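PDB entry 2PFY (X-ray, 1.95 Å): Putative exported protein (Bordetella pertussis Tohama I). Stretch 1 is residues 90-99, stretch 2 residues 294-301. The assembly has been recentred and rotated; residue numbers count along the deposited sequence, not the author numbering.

Stretch 1 90-99: NESEKLWKAT
Stretch 2, residues 294-301: QLLDAYRK

Contact between two helices of one chain in the putative exported protein of Bordetella pertussis, nearly 200 residues apart in sequence. Residues 90-99 lie within a helix that runs on in both directions, with phi/psi near -64/-42 over most of its length; residues 294-300 belong to a second helix, and Lys301 is the last residue of the chain. The axes approach to 8.5 Å, with 139° between their N-to-C directions, so the helices run roughly antiparallel but markedly splayed. The register is set by two pairs: Leu95 CA lies 5.2 Å from Tyr299 CA, and Ala98 CA lies 5.7 Å from Leu295 CA. Together the two stretches bury 460 Å².

Asn90 (chi1 m) makes no contact. Glu91 (m, t, chi3 -64°) has its CA-to-CB bond sideways and meets the far end of the tyrosine: Glu91 CB is 3.4 Å from Tyr299 OH, and Glu91 O is 3.3 Å from Tyr299 CE1. That carbonyl is already engaged in its own helix, accepting from Leu95 N at 2.9 Å from Glu91 O. Ser92 (t) and Glu93 (t, t) point away.

Lys94 points toward the second helix and its side chain passes across the C-terminal end of that helix, with chi1 to chi3 all t and chi4 at 22°. Its aliphatic part passes the tyrosine, Lys94 CG standing 3.9 Å from Tyr299 CD1, and Lys94 CE comes to 3.0 Å from Tyr299 O. The amine then reaches the chain end, where Lys94 NZ donates a weak hydrogen bond to Lys301 O at 3.4 Å. Lys94 NZ is also 3.3 Å from Tyr299 O, but the angle is too poor for a hydrogen bond.

Leu95 (t, p) is buried, its CA-to-CB bond sideways. Leu95 CD1 lies over one face of the Tyr299 ring, while Leu95 CB makes an off-centre CH-pi contact, 4.2 Å from the Tyr299 ring centroid and 29° off the normal. Leu95 CD1 also packs 3.7 Å from Leu295 CD2, so this one side chain touches residues a turn apart on the other helix. Tyr299 (chi1 t, chi2 54°) has the largest covered area, 124 Å²; its CA-to-CB bond is sideways, but the end of the side chain comes nearer, and its hydroxyl is hydrogen-bonded elsewhere in the structure.

Trp96 (chi1 t, chi2 -111°) points away, and Lys97 is out of reach. Ala98 points toward the second helix, and its methyl lies close to the opposing backbone: Ala98 CB is 3.8 Å from Leu295 O, 3.8 Å from Ala298 CB and 3.9 Å from Tyr299 N. The same methyl is 4.3 Å from Leu295 CD2, which belongs to a t,t leucine whose CA-to-CB bond is sideways but whose end comes nearer. Thr99 (m) turns its hydroxyl back on its own helix, Thr99 OG1 donating to Leu95 O at 2.7 Å; Thr99 OG1 also lies 3.8 Å from Leu295 CD2.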

ATOM      1  N   ASN A  90      -9.276   9.631  -8.251  1.00 27.44           N
ATOM      2  CA  ASN A  90      -9.149   9.950  -9.702  1.00 28.54           C
ATOM      3  C   ASN A  90      -7.724  10.370 -10.034  1.00 27.84           C
ATOM      4  O   ASN A  90      -7.142   9.887 -10.994  1.00 28.21           O
ATOM      5  CB  ASN A  90     -10.156  11.037 -10.141  1.00 29.15           C
ATOM      6  CG  ASN A  90     -11.575  10.484 -10.359  1.00 31.14           C
ATOM      7  OD1 ASN A  90     -11.857   9.292 -10.155  1.00 32.95           O
ATOM      8  ND2 ASN A  90     -12.481  11.369 -10.763  1.00 33.75           N
ATOM      9  N   GLU A  91      -7.138  11.221  -9.196  1.00 28.16           N
ATOM     10  CA  GLU A  91      -5.708  11.560  -9.358  1.00 29.34           C
ATOM     11  C   GLU A  91      -4.819  10.323  -9.178  1.00 28.41           C
ATOM     12  O   GLU A  91      -3.872  10.140  -9.942  1.00 27.48           O
ATOM     13  CB  GLU A  91      -5.264  12.633  -8.368  1.00 29.17           C
ATOM     14  CG  GLU A  91      -5.794  14.009  -8.644  1.00 34.35           C
ATOM     15  CD  GLU A  91      -5.475  14.955  -7.502  1.00 39.29           C
ATOM     16  OE1 GLU A  91      -5.978  14.747  -6.373  1.00 40.80           O
ATOM     17  OE2 GLU A  91      -4.698  15.896  -7.732  1.00 43.63           O
ATOM     18  N   SER A  92      -5.095   9.517  -8.135  1.00 27.99           N
ATOM     19  CA  SER A  92      -4.312   8.300  -7.854  1.00 27.44           C
ATOM     20  C   SER A  92      -4.279   7.379  -9.073  1.00 27.68           C
ATOM     21  O   SER A  92      -3.224   6.832  -9.432  1.00 27.57           O
ATOM     22  CB  SER A  92      -4.876   7.552  -6.621  1.00 27.35           C
ATOM     23  OG  SER A  92      -3.997   6.514  -6.182  1.00 23.88           O
ATOM     24  N   GLU A  93      -5.444   7.225  -9.689  1.00 28.37           N
ATOM     25  CA  GLU A  93      -5.643   6.356 -10.834  1.00 30.45           C
ATOM     26  C   GLU A  93      -4.827   6.810 -12.054  1.00 30.51           C
ATOM     27  O   GLU A  93      -4.247   5.989 -12.746  1.00 30.01           O
ATOM     28  CB  GLU A  93      -7.119   6.229 -11.178  1.00 30.52           C
ATOM     29  CG  GLU A  93      -7.372   5.099 -12.181  1.00 34.16           C
ATOM     30  CD  GLU A  93      -8.802   4.976 -12.647  1.00 38.10           C
ATOM     31  OE1 GLU A  93      -9.720   5.572 -12.034  1.00 40.77           O
ATOM     32  OE2 GLU A  93      -9.005   4.254 -13.648  1.00 39.57           O
ATOM     33  N   LYS A  94      -4.777   8.120 -12.272  1.00 31.91           N
ATOM     34  CA  LYS A  94      -4.008   8.724 -13.339  1.00 33.12           C
ATOM     35  C   LYS A  94      -2.534   8.549 -13.033  1.00 32.54           C
ATOM     36  O   LYS A  94      -1.759   8.149 -13.904  1.00 32.66           O
ATOM     37  CB  LYS A  94      -4.362  10.208 -13.470  1.00 34.13           C
ATOM     38  CG  LYS A  94      -3.677  10.940 -14.654  1.00 35.90           C
ATOM     39  CD  LYS A  94      -4.346  12.312 -14.898  1.00 36.15           C
ATOM     40  CE  LYS A  94      -3.742  13.025 -16.130  1.00 40.55           C
ATOM     41  NZ  LYS A  94      -3.073  12.061 -17.087  1.00 41.08           N
ATOM     42  N   LEU A  95      -2.152   8.801 -11.782  1.00 31.63           N
ATOM     43  CA  LEU A  95      -0.778   8.562 -11.358  1.00 30.69           C
ATOM     44  C   LEU A  95      -0.373   7.087 -11.576  1.00 30.69           C
ATOM     45  O   LEU A  95       0.737   6.805 -12.045  1.00 30.83           O
ATOM     46  CB  LEU A  95      -0.562   9.014  -9.899  1.00 30.46           C
ATOM     47  CG  LEU A  95       0.852   8.864  -9.291  1.00 30.71           C
ATOM     48  CD1 LEU A  95       1.951   9.629 -10.122  1.00 27.14           C
ATOM     49  CD2 LEU A  95       0.916   9.279  -7.826  1.00 28.77           C
ATOM     50  N   TRP A  96      -1.274   6.158 -11.243  1.00 30.04           N
ATOM     51  CA  TRP A  96      -1.010   4.723 -11.367  1.00 29.91           C
ATOM     52  C   TRP A  96      -0.796   4.327 -12.838  1.00 31.19           C
ATOM     53  O   TRP A  96       0.125   3.587 -13.179  1.00 30.27           O
ATOM     54  CB  TRP A  96      -2.123   3.889 -10.704  1.00 28.14           C
ATOM     55  CG  TRP A  96      -1.991   2.392 -10.975  1.00 26.67           C
ATOM     56  CD1 TRP A  96      -2.823   1.621 -11.743  1.00 25.52           C
ATOM     57  CD2 TRP A  96      -0.946   1.514 -10.525  1.00 25.25           C
ATOM     58  NE1 TRP A  96      -2.385   0.325 -11.776  1.00 23.19           N
ATOM     59  CE2 TRP A  96      -1.236   0.224 -11.043  1.00 24.48           C
ATOM     60  CE3 TRP A  96       0.190   1.683  -9.702  1.00 25.04           C
ATOM     61  CZ2 TRP A  96      -0.421  -0.890 -10.797  1.00 24.32           C
ATOM     62  CZ3 TRP A  96       1.001   0.578  -9.452  1.00 25.37           C
ATOM     63  CH2 TRP A  96       0.681  -0.703  -9.997  1.00 25.74           C
ATOM     64  N   LYS A  97      -1.660   4.840 -13.699  1.00 33.19           N
ATOM     65  CA  LYS A  97      -1.571   4.593 -15.139  1.00 35.61           C
ATOM     66  C   LYS A  97      -0.188   5.042 -15.701  1.00 35.51           C
ATOM     67  O   LYS A  97       0.404   4.340 -16.521  1.00 36.10           O
ATOM     68  CB  LYS A  97      -2.732   5.303 -15.830  1.00 35.90           C
ATOM     69  CG  LYS A  97      -3.691   4.374 -16.593  1.00 42.18           C
ATOM     70  CD  LYS A  97      -4.495   5.192 -17.658  1.00 47.65           C
ATOM     71  CE  LYS A  97      -4.101   4.812 -19.109  1.00 50.10           C
ATOM     72  NZ  LYS A  97      -3.869   6.018 -19.970  1.00 51.22           N
ATOM     73  N   ALA A  98       0.335   6.171 -15.216  1.00 35.39           N
ATOM     74  CA  ALA A  98       1.700   6.658 -15.533  1.00 34.87           C
ATOM     75  C   ALA A  98       2.830   5.878 -14.844  1.00 35.03           C
ATOM     76  O   ALA A  98       3.959   5.816 -15.360  1.00 34.31           O
ATOM     77  CB  ALA A  98       1.838   8.150 -15.149  1.00 35.38           C
ATOM     78  N   THR A  99       2.548   5.326 -13.662  1.00 33.06           N
ATOM     79  CA  THR A  99       3.573   4.646 -12.855  1.00 32.79           C
ATOM     80  C   THR A  99       3.766   3.191 -13.289  1.00 32.95           C
ATOM     81  O   THR A  99       4.918   2.707 -13.421  1.00 32.00           O
ATOM     82  CB  THR A  99       3.207   4.695 -11.355  1.00 32.71           C
ATOM     83  OG1 THR A  99       3.074   6.059 -10.945  1.00 31.88           O
ATOM     84  CG2 THR A  99       4.257   4.039 -10.499  1.00 31.87           C
ATOM     85  N   GLN A 294       9.720  11.745 -16.690  1.00 52.07           N
ATOM     86  CA  GLN A 294       8.723  11.292 -17.671  1.00 52.59           C
ATOM     87  C   GLN A 294       7.449  10.734 -17.023  1.00 51.40           C
ATOM     88  O   GLN A 294       6.372  10.785 -17.623  1.00 51.40           O
ATOM     89  CB  GLN A 294       9.277  10.377 -18.796  1.00 52.65           C
ATOM     90  CG  GLN A 294      10.283   9.283 -18.433  1.00 54.97           C
ATOM     91  CD  GLN A 294      10.852   8.551 -19.678  1.00 55.17           C
ATOM     92  OE1 GLN A 294      10.121   7.856 -20.400  1.00 58.21           O
ATOM     93  NE2 GLN A 294      12.161   8.705 -19.914  1.00 55.91           N
ATOM     94  N   LEU A 295       7.580  10.218 -15.801  1.00 50.04           N
ATOM     95  CA  LEU A 295       6.418   9.753 -15.022  1.00 49.48           C
ATOM     96  C   LEU A 295       5.564  10.963 -14.604  1.00 49.10           C
ATOM     97  O   LEU A 295       4.367  11.023 -14.891  1.00 48.62           O
ATOM     98  CB  LEU A 295       6.874   8.916 -13.814  1.00 48.83           C
ATOM     99  CG  LEU A 295       5.881   8.150 -12.917  1.00 48.35           C
ATOM    100  CD1 LEU A 295       6.627   7.341 -11.863  1.00 43.04           C
ATOM    101  CD2 LEU A 295       4.883   9.084 -12.247  1.00 44.61           C
ATOM    102  N   LEU A 296       6.198  11.926 -13.945  1.00 49.43           N
ATOM    103  CA  LEU A 296       5.533  13.158 -13.526  1.00 49.85           C
ATOM    104  C   LEU A 296       4.903  13.937 -14.690  1.00 50.30           C
ATOM    105  O   LEU A 296       3.756  14.381 -14.585  1.00 50.10           O
ATOM    106  CB  LEU A 296       6.500  14.032 -12.734  1.00 49.95           C
ATOM    107  CG  LEU A 296       6.335  14.273 -11.230  1.00 50.60           C
ATOM    108  CD1 LEU A 296       5.670  13.108 -10.457  1.00 52.08           C
ATOM    109  CD2 LEU A 296       7.664  14.686 -10.603  1.00 49.70           C
ATOM    110  N   ASP A 297       5.633  14.075 -15.802  1.00 50.40           N
ATOM    111  CA  ASP A 297       5.066  14.644 -17.039  1.00 50.75           C
ATOM    112  C   ASP A 297       3.821  13.898 -17.507  1.00 50.22           C
ATOM    113  O   ASP A 297       2.791  14.524 -17.796  1.00 50.32           O
ATOM    114  CB  ASP A 297       6.106  14.670 -18.183  1.00 51.31           C
ATOM    115  CG  ASP A 297       7.286  15.590 -17.889  1.00 52.22           C
ATOM    116  OD1 ASP A 297       7.121  16.543 -17.089  1.00 50.41           O
ATOM    117  OD2 ASP A 297       8.386  15.347 -18.464  1.00 54.52           O
ATOM    118  N   ALA A 298       3.914  12.569 -17.579  1.00 49.41           N
ATOM    119  CA  ALA A 298       2.774  11.730 -17.952  1.00 49.36           C
ATOM    120  C   ALA A 298       1.567  11.932 -17.021  1.00 49.32           C
ATOM    121  O   ALA A 298       0.427  12.035 -17.494  1.00 49.31           O
ATOM    122  CB  ALA A 298       3.175  10.256 -18.003  1.00 49.57           C
ATOM    123  N   TYR A 299       1.825  11.982 -15.709  1.00 48.91           N
ATOM    124  CA  TYR A 299       0.773  12.225 -14.715  1.00 48.70           C
ATOM    125  C   TYR A 299       0.137  13.598 -14.898  1.00 50.46           C
ATOM    126  O   TYR A 299      -1.089  13.715 -15.019  1.00 50.20           O
ATOM    127  CB  TYR A 299       1.329  12.113 -13.287  1.00 46.58           C
ATOM    128  CG  TYR A 299       0.374  12.576 -12.191  1.00 43.35           C
ATOM    129  CD1 TYR A 299      -0.924  12.060 -12.094  1.00 40.70           C
ATOM    130  CD2 TYR A 299       0.777  13.523 -11.250  1.00 41.45           C
ATOM    131  CE1 TYR A 299      -1.803  12.482 -11.074  1.00 39.42           C
ATOM    132  CE2 TYR A 299      -0.094  13.953 -10.224  1.00 40.00           C
ATOM    133  CZ  TYR A 299      -1.370  13.426 -10.144  1.00 40.15           C
ATOM    134  OH  TYR A 299      -2.213  13.855  -9.149  1.00 38.70           O
ATOM    135  N   ARG A 300       0.983  14.631 -14.927  1.00 52.64           N
ATOM    136  CA  ARG A 300       0.497  16.011 -14.971  1.00 54.86           C
ATOM    137  C   ARG A 300      -0.004  16.434 -16.363  1.00 56.06           C
ATOM    138  O   ARG A 300      -0.544  17.531 -16.524  1.00 56.84           O
ATOM    139  CB  ARG A 300       1.510  16.985 -14.339  1.00 54.72           C
ATOM    140  CG  ARG A 300       1.350  17.089 -12.807  1.00 54.98           C
ATOM    141  CD  ARG A 300       2.540  17.767 -12.118  1.00 55.46           C
ATOM    142  NE  ARG A 300       2.474  17.955 -10.647  1.00 55.98           N
ATOM    143  CZ  ARG A 300       1.388  17.961  -9.853  1.00 55.73           C
ATOM    144  NH1 ARG A 300       0.149  17.779 -10.312  1.00 54.00           N
ATOM    145  NH2 ARG A 300       1.553  18.167  -8.553  1.00 54.85           N
ATOM    146  N   LYS A 301       0.142  15.534 -17.341  1.00 57.18           N
ATOM    147  CA  LYS A 301      -0.486  15.653 -18.663  1.00 58.20           C
ATOM    148  C   LYS A 301      -2.019  15.748 -18.537  1.00 58.50           C
ATOM    149  O   LYS A 301      -2.773  14.892 -19.024  1.00 59.06           O
ATOM    150  CB  LYS A 301      -0.080  14.457 -19.542  1.00 58.53           C
ATOM    151  CG  LYS A 301      -0.547  14.502 -21.008  1.00 59.52           C
ATOM    152  CD  LYS A 301       0.496  15.115 -21.932  1.00 60.75           C
ATOM    153  CE  LYS A 301       0.004  15.124 -23.386  1.00 60.42           C
ATOM    154  NZ  LYS A 301       1.060  15.577 -24.339  1.00 60.77           N
TER